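PDB 4R5O: quinonprotein alcohol dehydrogenase-like protein from Bacteroides thetaiotaomicron VPI-5482, which is of unknown function but binds calcium and joins an immunoglobulin-like domain to a seven-bladed beta-propeller of the YVTN repeat family. Local coordinates for residues H148-G151 with K152-L156; S162-D165 with H166-V170. All coordinates share one frame; numbering follows the deposited sequence.

Contact 1. Residues H148-G151 with K152-L156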
ATOM      1  N   HIS A 148      -0.366   1.930  -7.375  1.00 38.55           N
ATOM      2  CA  HIS A 148       0.038   0.652  -7.884  1.00 37.98           C
ATOM      3  C   HIS A 148       0.098   0.780  -9.415  1.00 43.13           C
ATOM      4  O   HIS A 148      -0.937   0.906 -10.086  1.00 40.11           O
ATOM      5  CB  HIS A 148      -0.917  -0.447  -7.380  1.00 38.64           C
ATOM      6  CG  HIS A 148      -0.562  -1.834  -7.827  1.00 42.03           C
ATOM      7  ND1 HIS A 148      -1.467  -2.870  -7.708  1.00 43.91           N
ATOM      8  CD2 HIS A 148       0.570  -2.309  -8.407  1.00 42.55           C
ATOM      9  CE1 HIS A 148      -0.858  -3.935  -8.209  1.00 42.72           C
ATOM     10  NE2 HIS A 148       0.370  -3.647  -8.628  1.00 42.61           N
ATOM     11  N   SER A 149       1.334   0.831  -9.951  1.00 42.50           N
ATOM     12  CA  SER A 149       1.581   0.964 -11.387  1.00 42.70           C
ATOM     13  C   SER A 149       2.902   0.278 -11.757  1.00 49.56           C
ATOM     14  O   SER A 149       3.798   0.221 -10.917  1.00 51.80           O
ATOM     15  CB  SER A 149       1.598   2.438 -11.771  1.00 44.46           C
ATOM     16  OG  SER A 149       1.523   2.624 -13.174  1.00 56.12           O
ATOM     17  N   ASN A 150       3.020  -0.250 -12.993  0.50 45.74           N
ATOM     18  CA  ASN A 150       4.232  -0.888 -13.547  0.50 45.52           C
ATOM     19  C   ASN A 150       4.730  -2.068 -12.642  0.50 49.68           C
ATOM     20  O   ASN A 150       5.940  -2.338 -12.577  0.50 49.87           O
ATOM     21  CB  ASN A 150       5.369   0.176 -13.710  0.50 44.34           C
ATOM     22  CG  ASN A 150       4.990   1.536 -14.280  0.50 51.28           C
ATOM     23  OD1 ASN A 150       5.461   2.579 -13.795  0.50 36.92           O
ATOM     24  ND2 ASN A 150       4.125   1.574 -15.298  0.50 37.95           N
ATOM     25  N   GLY A 151       3.799  -2.739 -11.952  1.00 45.51           N
ATOM     26  CA  GLY A 151       4.118  -3.816 -11.019  1.00 44.55           C
ATOM     27  C   GLY A 151       4.823  -3.349  -9.755  1.00 47.83           C
ATOM     28  O   GLY A 151       5.466  -4.165  -9.080  1.00 50.13           O
ATOM     29  N   LYS A 152       4.691  -2.033  -9.414  1.00 38.73           N
ATOM     30  CA  LYS A 152       5.311  -1.433  -8.239  1.00 37.05           C
ATOM     31  C   LYS A 152       4.297  -0.634  -7.414  1.00 41.99           C
ATOM     32  O   LYS A 152       3.303  -0.125  -7.941  1.00 41.49           O
ATOM     33  CB  LYS A 152       6.481  -0.488  -8.656  1.00 37.83           C
ATOM     34  CG  LYS A 152       7.567  -1.073  -9.585  1.00 44.85           C
ATOM     35  CD  LYS A 152       8.389  -2.192  -8.928  1.00 59.52           C
ATOM     36  CE  LYS A 152       9.261  -3.002  -9.865  1.00 66.25           C
ATOM     37  NZ  LYS A 152       8.470  -3.898 -10.750  1.00 85.81           N
ATOM     38  N   PHE A 153       4.574  -0.501  -6.122  1.00 38.70           N
ATOM     39  CA  PHE A 153       3.832   0.365  -5.233  1.00 37.49           C
ATOM     40  C   PHE A 153       4.650   1.621  -5.048  1.00 40.87           C
ATOM     41  O   PHE A 153       5.745   1.561  -4.491  1.00 39.58           O
ATOM     42  CB  PHE A 153       3.472  -0.283  -3.885  1.00 39.44           C
ATOM     43  CG  PHE A 153       2.604  -1.520  -3.896  1.00 41.99           C
ATOM     44  CD1 PHE A 153       1.461  -1.579  -4.692  1.00 44.61           C
ATOM     45  CD2 PHE A 153       2.823  -2.555  -2.973  1.00 43.44           C
ATOM     46  CE1 PHE A 153       0.622  -2.705  -4.658  1.00 45.44           C
ATOM     47  CE2 PHE A 153       1.968  -3.664  -2.922  1.00 45.67           C
ATOM     48  CZ  PHE A 153       0.877  -3.735  -3.770  1.00 43.57           C
ATOM     49  N   TYR A 154       4.180   2.735  -5.611  1.00 38.36           N
ATOM     50  CA  TYR A 154       4.848   4.018  -5.455  1.00 38.29           C
ATOM     51  C   TYR A 154       4.228   4.715  -4.290  1.00 39.81           C
ATOM     52  O   TYR A 154       3.043   4.998  -4.336  1.00 39.39           O
ATOM     53  CB  TYR A 154       4.772   4.868  -6.729  1.00 39.66           C
ATOM     54  CG  TYR A 154       5.413   4.205  -7.921  1.00 40.05           C
ATOM     55  CD1 TYR A 154       6.791   4.246  -8.108  1.00 40.71           C
ATOM     56  CD2 TYR A 154       4.644   3.576  -8.886  1.00 41.71           C
ATOM     57  CE1 TYR A 154       7.389   3.651  -9.211  1.00 39.98           C
ATOM     58  CE2 TYR A 154       5.228   2.985 -10.000  1.00 43.13           C
ATOM     59  CZ  TYR A 154       6.602   3.027 -10.158  1.00 51.00           C
ATOM     60  OH  TYR A 154       7.174   2.460 -11.265  1.00 56.69           O
ATOM     61  N   LEU A 155       4.993   4.906  -3.214  1.00 35.47           N
ATOM     62  CA  LEU A 155       4.507   5.533  -1.988  1.00 33.87           C
ATOM     63  C   LEU A 155       5.110   6.930  -1.831  1.00 38.58           C
ATOM     64  O   LEU A 155       6.325   7.115  -1.948  1.00 37.70           O
ATOM     65  CB  LEU A 155       4.829   4.650  -0.759  1.00 33.19           C
ATOM     66  CG  LEU A 155       4.849   5.303   0.638  1.00 37.85           C
ATOM     67  CD1 LEU A 155       3.452   5.720   1.100  1.00 40.88           C
ATOM     68  CD2 LEU A 155       5.440   4.382   1.655  1.00 34.53           C
ATOM     69  N   LEU A 156       4.230   7.901  -1.539  1.00 35.43           N
ATOM     70  CA  LEU A 156       4.568   9.270  -1.187  1.00 34.83           C
ATOM     71  C   LEU A 156       4.089   9.506   0.224  1.00 38.55           C
ATOM     72  O   LEU A 156       2.890   9.359   0.485  1.00 39.58           O
ATOM     73  CB  LEU A 156       3.985  10.308  -2.177  1.00 34.44           C
ATOM     74  CG  LEU A 156       4.111  11.778  -1.774  1.00 37.94           C
ATOM     75  CD1 LEU A 156       5.541  12.246  -1.852  1.00 37.51           C
ATOM     76  CD2 LEU A 156       3.255  12.635  -2.652  1.00 42.07           C
TER
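His148 and Phe153 face each other as a cross-strand pair, and their first torsions bring the rings together: CG of His148 lies anti to its own backbone N (chi1 -179°), whereas CG of Phe153 stands beside the backbone N and opposite the carbonyl carbon (chi1 -61°). The phenyl group turns its edge to the imidazole face in a T-shaped pair, the planes 71° apart, with CE1 of Phe153 above that face, offset toward its rim, 3.5 Å from CG of His148. The rings sit on a beta hairpin with a two-residue loop, a type I' turn from Ser149 to Lys152 in which Asn150 and Gly151 both adopt positive phi. Ser149 and Lys152 form the hydrogen-bonded pair: Ser149 N donates to Lys152 O (3.0 Å), and Lys152 N returns a bond to Ser149 O (2.9 Å) from above the carbonyl plane. His148 and Phe153 make up the adjacent non-hydrogen-bonded pair. Tyr154, two residues on from Lys152, reaches back to the turn. In one of the two conformers modelled for Asn150, its OH donates to Asn150 OD1 at 3.1 Å, in the carbonyl plane and onto a lone pair, with amide and ring nearly perpendicular; the bond is therefore probably only part-time. CB of Lys152 packs over one face of that ring, and the lysine chain, bent at chi2 and chi4, curls back so that NZ forms weak bonds to Asn150 O and Gly151 O; it also has a long, weak ion pair with Asp171. Phe112 and Phe105 add further rings around Phe153. The chemistry thus combines an aromatic pair with, for one Asn150 conformer, an amide-hydroxyl bond, while the lysine ammonium would tend to offset the partial negative charge of the turn carbonyls.

Contact 2. Residues S162-D165 with H166-V170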
ATOM      1  N   SER A 162      11.555  17.319   6.537  1.00 36.89           N
ATOM      2  CA  SER A 162      12.261  17.657   5.314  1.00 35.11           C
ATOM      3  C   SER A 162      13.357  16.655   4.953  1.00 40.25           C
ATOM      4  O   SER A 162      13.382  16.186   3.828  1.00 42.66           O
ATOM      5  CB  SER A 162      12.896  19.029   5.482  1.00 37.23           C
ATOM      6  OG  SER A 162      13.691  19.422   4.378  1.00 38.75           O
ATOM      7  N   ASN A 163      14.275  16.359   5.876  1.00 37.17           N
ATOM      8  CA  ASN A 163      15.455  15.518   5.637  1.00 35.83           C
ATOM      9  C   ASN A 163      15.174  14.053   5.944  1.00 38.21           C
ATOM     10  O   ASN A 163      15.667  13.477   6.908  1.00 39.46           O
ATOM     11  CB  ASN A 163      16.639  16.021   6.481  1.00 34.16           C
ATOM     12  CG  ASN A 163      16.397  16.131   7.960  1.00 47.04           C
ATOM     13  OD1 ASN A 163      15.273  16.379   8.436  1.00 39.37           O
ATOM     14  ND2 ASN A 163      17.481  15.990   8.708  1.00 37.91           N
ATOM     15  N   ARG A 164      14.395  13.450   5.082  1.00 32.86           N
ATOM     16  CA  ARG A 164      14.014  12.049   5.122  1.00 31.52           C
ATOM     17  C   ARG A 164      13.511  11.635   3.759  1.00 38.86           C
ATOM     18  O   ARG A 164      13.233  12.495   2.936  1.00 40.87           O
ATOM     19  CB  ARG A 164      12.964  11.764   6.196  1.00 26.29           C
ATOM     20  CG  ARG A 164      11.672  12.546   6.029  1.00 28.21           C
ATOM     21  CD  ARG A 164      10.546  11.837   6.731  1.00 28.43           C
ATOM     22  NE  ARG A 164      10.276  10.556   6.105  1.00 26.32           N
ATOM     23  CZ  ARG A 164       9.394   9.672   6.537  1.00 50.85           C
ATOM     24  NH1 ARG A 164       8.700   9.902   7.651  1.00 37.12           N
ATOM     25  NH2 ARG A 164       9.210   8.534   5.871  1.00 36.35           N
ATOM     26  N   ASP A 165      13.408  10.339   3.509  1.00 36.06           N
ATOM     27  CA  ASP A 165      12.862   9.824   2.269  1.00 35.68           C
ATOM     28  C   ASP A 165      11.346  10.027   2.280  1.00 38.99           C
ATOM     29  O   ASP A 165      10.679   9.723   3.282  1.00 37.00           O
ATOM     30  CB  ASP A 165      13.246   8.333   2.071  1.00 37.07           C
ATOM     31  CG  ASP A 165      14.728   8.106   1.767  1.00 41.49           C
ATOM     32  OD1 ASP A 165      15.414   9.076   1.379  1.00 41.68           O
ATOM     33  OD2 ASP A 165      15.188   6.957   1.890  1.00 43.08           O
ATOM     34  N   HIS A 166      10.808  10.598   1.189  1.00 36.18           N
ATOM     35  CA  HIS A 166       9.360  10.809   1.049  1.00 34.61           C
ATOM     36  C   HIS A 166       8.776   9.859   0.000  1.00 38.11           C
ATOM     37  O   HIS A 166       7.637   9.418   0.122  1.00 37.50           O
ATOM     38  CB  HIS A 166       9.043  12.257   0.680  1.00 33.76           C
ATOM     39  CG  HIS A 166       9.681  13.237   1.599  1.00 35.75           C
ATOM     40  ND1 HIS A 166      10.845  13.911   1.239  1.00 36.61           N
ATOM     41  CD2 HIS A 166       9.360  13.560   2.869  1.00 36.24           C
ATOM     42  CE1 HIS A 166      11.146  14.677   2.272  1.00 35.60           C
ATOM     43  NE2 HIS A 166      10.289  14.492   3.283  1.00 36.15           N
ATOM     44  N   PHE A 167       9.568   9.526  -1.007  1.00 34.78           N
ATOM     45  CA  PHE A 167       9.106   8.682  -2.094  1.00 34.76           C
ATOM     46  C   PHE A 167       9.785   7.320  -2.024  1.00 40.33           C
ATOM     47  O   PHE A 167      11.005   7.236  -1.934  1.00 41.61           O
ATOM     48  CB  PHE A 167       9.396   9.384  -3.434  1.00 36.40           C
ATOM     49  CG  PHE A 167       8.764   8.722  -4.624  1.00 37.73           C
ATOM     50  CD1 PHE A 167       7.489   9.086  -5.044  1.00 39.68           C
ATOM     51  CD2 PHE A 167       9.446   7.742  -5.337  1.00 39.72           C
ATOM     52  CE1 PHE A 167       6.900   8.468  -6.142  1.00 39.95           C
ATOM     53  CE2 PHE A 167       8.846   7.107  -6.422  1.00 42.26           C
ATOM     54  CZ  PHE A 167       7.581   7.480  -6.822  1.00 40.06           C
ATOM     55  N   TYR A 168       8.988   6.262  -2.063  1.00 36.80           N
ATOM     56  CA  TYR A 168       9.435   4.874  -1.961  1.00 35.78           C
ATOM     57  C   TYR A 168       8.922   4.017  -3.112  1.00 40.87           C
ATOM     58  O   TYR A 168       7.768   4.167  -3.515  1.00 40.78           O
ATOM     59  CB  TYR A 168       8.935   4.267  -0.635  1.00 35.78           C
ATOM     60  CG  TYR A 168       9.466   4.939   0.620  1.00 35.83           C
ATOM     61  CD1 TYR A 168       8.906   6.121   1.090  1.00 35.17           C
ATOM     62  CD2 TYR A 168      10.432   4.319   1.411  1.00 36.86           C
ATOM     63  CE1 TYR A 168       9.376   6.730   2.248  1.00 33.14           C
ATOM     64  CE2 TYR A 168      10.918   4.924   2.567  1.00 37.16           C
ATOM     65  CZ  TYR A 168      10.378   6.121   2.990  1.00 42.46           C
ATOM     66  OH  TYR A 168      10.846   6.680   4.159  1.00 49.30           O
ATOM     67  N   ILE A 169       9.780   3.108  -3.628  1.00 37.06           N
ATOM     68  CA  ILE A 169       9.418   2.114  -4.631  1.00 36.13           C
ATOM     69  C   ILE A 169       9.529   0.760  -3.948  1.00 40.79           C
ATOM     70  O   ILE A 169      10.603   0.383  -3.455  1.00 41.85           O
ATOM     71  CB  ILE A 169      10.203   2.162  -5.967  1.00 39.26           C
ATOM     72  CG1 ILE A 169      10.334   3.582  -6.539  1.00 39.18           C
ATOM     73  CG2 ILE A 169       9.589   1.149  -6.992  1.00 38.91           C
ATOM     74  CD1 ILE A 169      11.266   3.658  -7.722  1.00 42.07           C
ATOM     75  N   VAL A 170       8.387   0.070  -3.872  1.00 36.77           N
ATOM     76  CA  VAL A 170       8.192  -1.246  -3.255  1.00 35.67           C
ATOM     77  C   VAL A 170       7.663  -2.168  -4.337  1.00 40.35           C
ATOM     78  O   VAL A 170       6.740  -1.778  -5.044  1.00 41.07           O
ATOM     79  CB  VAL A 170       7.239  -1.148  -2.015  1.00 37.13           C
ATOM     80  CG1 VAL A 170       6.926  -2.524  -1.424  1.00 36.17           C
ATOM     81  CG2 VAL A 170       7.802  -0.208  -0.944  1.00 36.06           C
TER
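Arg164 and Tyr168 meet at the end of an arginine chain whose CG sits between the backbone N and the carbonyl carbon (chi1 59°). A bend at chi3 then turns the guanidinium group forward along the chain, where NE donates to Asp165 O at 3.0 Å and NH2 makes a weak second bond to the same oxygen. NH2 also donates to Tyr168 OH (3.0 Å), which lies at the guanidinium edge but tilted 21° from its plane. The phenol ring stands perpendicular to the guanidinium group, and its hydroxyl also comes within 3.6 Å of Asp165 CB. Two further carbonyls, those of Gly137 and Leu136, accept bonds from NH1 and NH2, so the arginine links its own loop to the backbone at Leu136 and Gly137.

His166 turns its ring back to the preceding loop: Arg164 O lies over one face, Ser162 O at the edge, each 3.1 Å from CE1. The imidazole is held at both nitrogens, NE2 by Thr161 O and ND1 by Val183 N, while Asp165 OD2 bonds to Ser180 OG. Along the backbone, His166 and Phe167 both face Ala181, a classic beta bulge, and the chain then runs on as strand 167-171, flanked in its antiparallel sheet by strands 152-158 and 177-181.

From the N terminus, strand 143-149 leads into contact 1, which closes the tight hairpin to strand 152-158. The chain then leaves the sheet through a longer loop, and contact 2 marks its return into strand 167-171. The two are in series, neither nesting nor crossing, with centres about 13 Å apart. They meet side by side in the sheet: Phe153 N and Val170 O, 2.7 Å apart, and Leu155 O and Tyr168 N are probable hydrogen-bonded pairs, and Tyr154 packs against Phe167. Together they tie three successive strands of a four-stranded antiparallel sheet, completed by strand 177-181, consistent with one blade of the propeller.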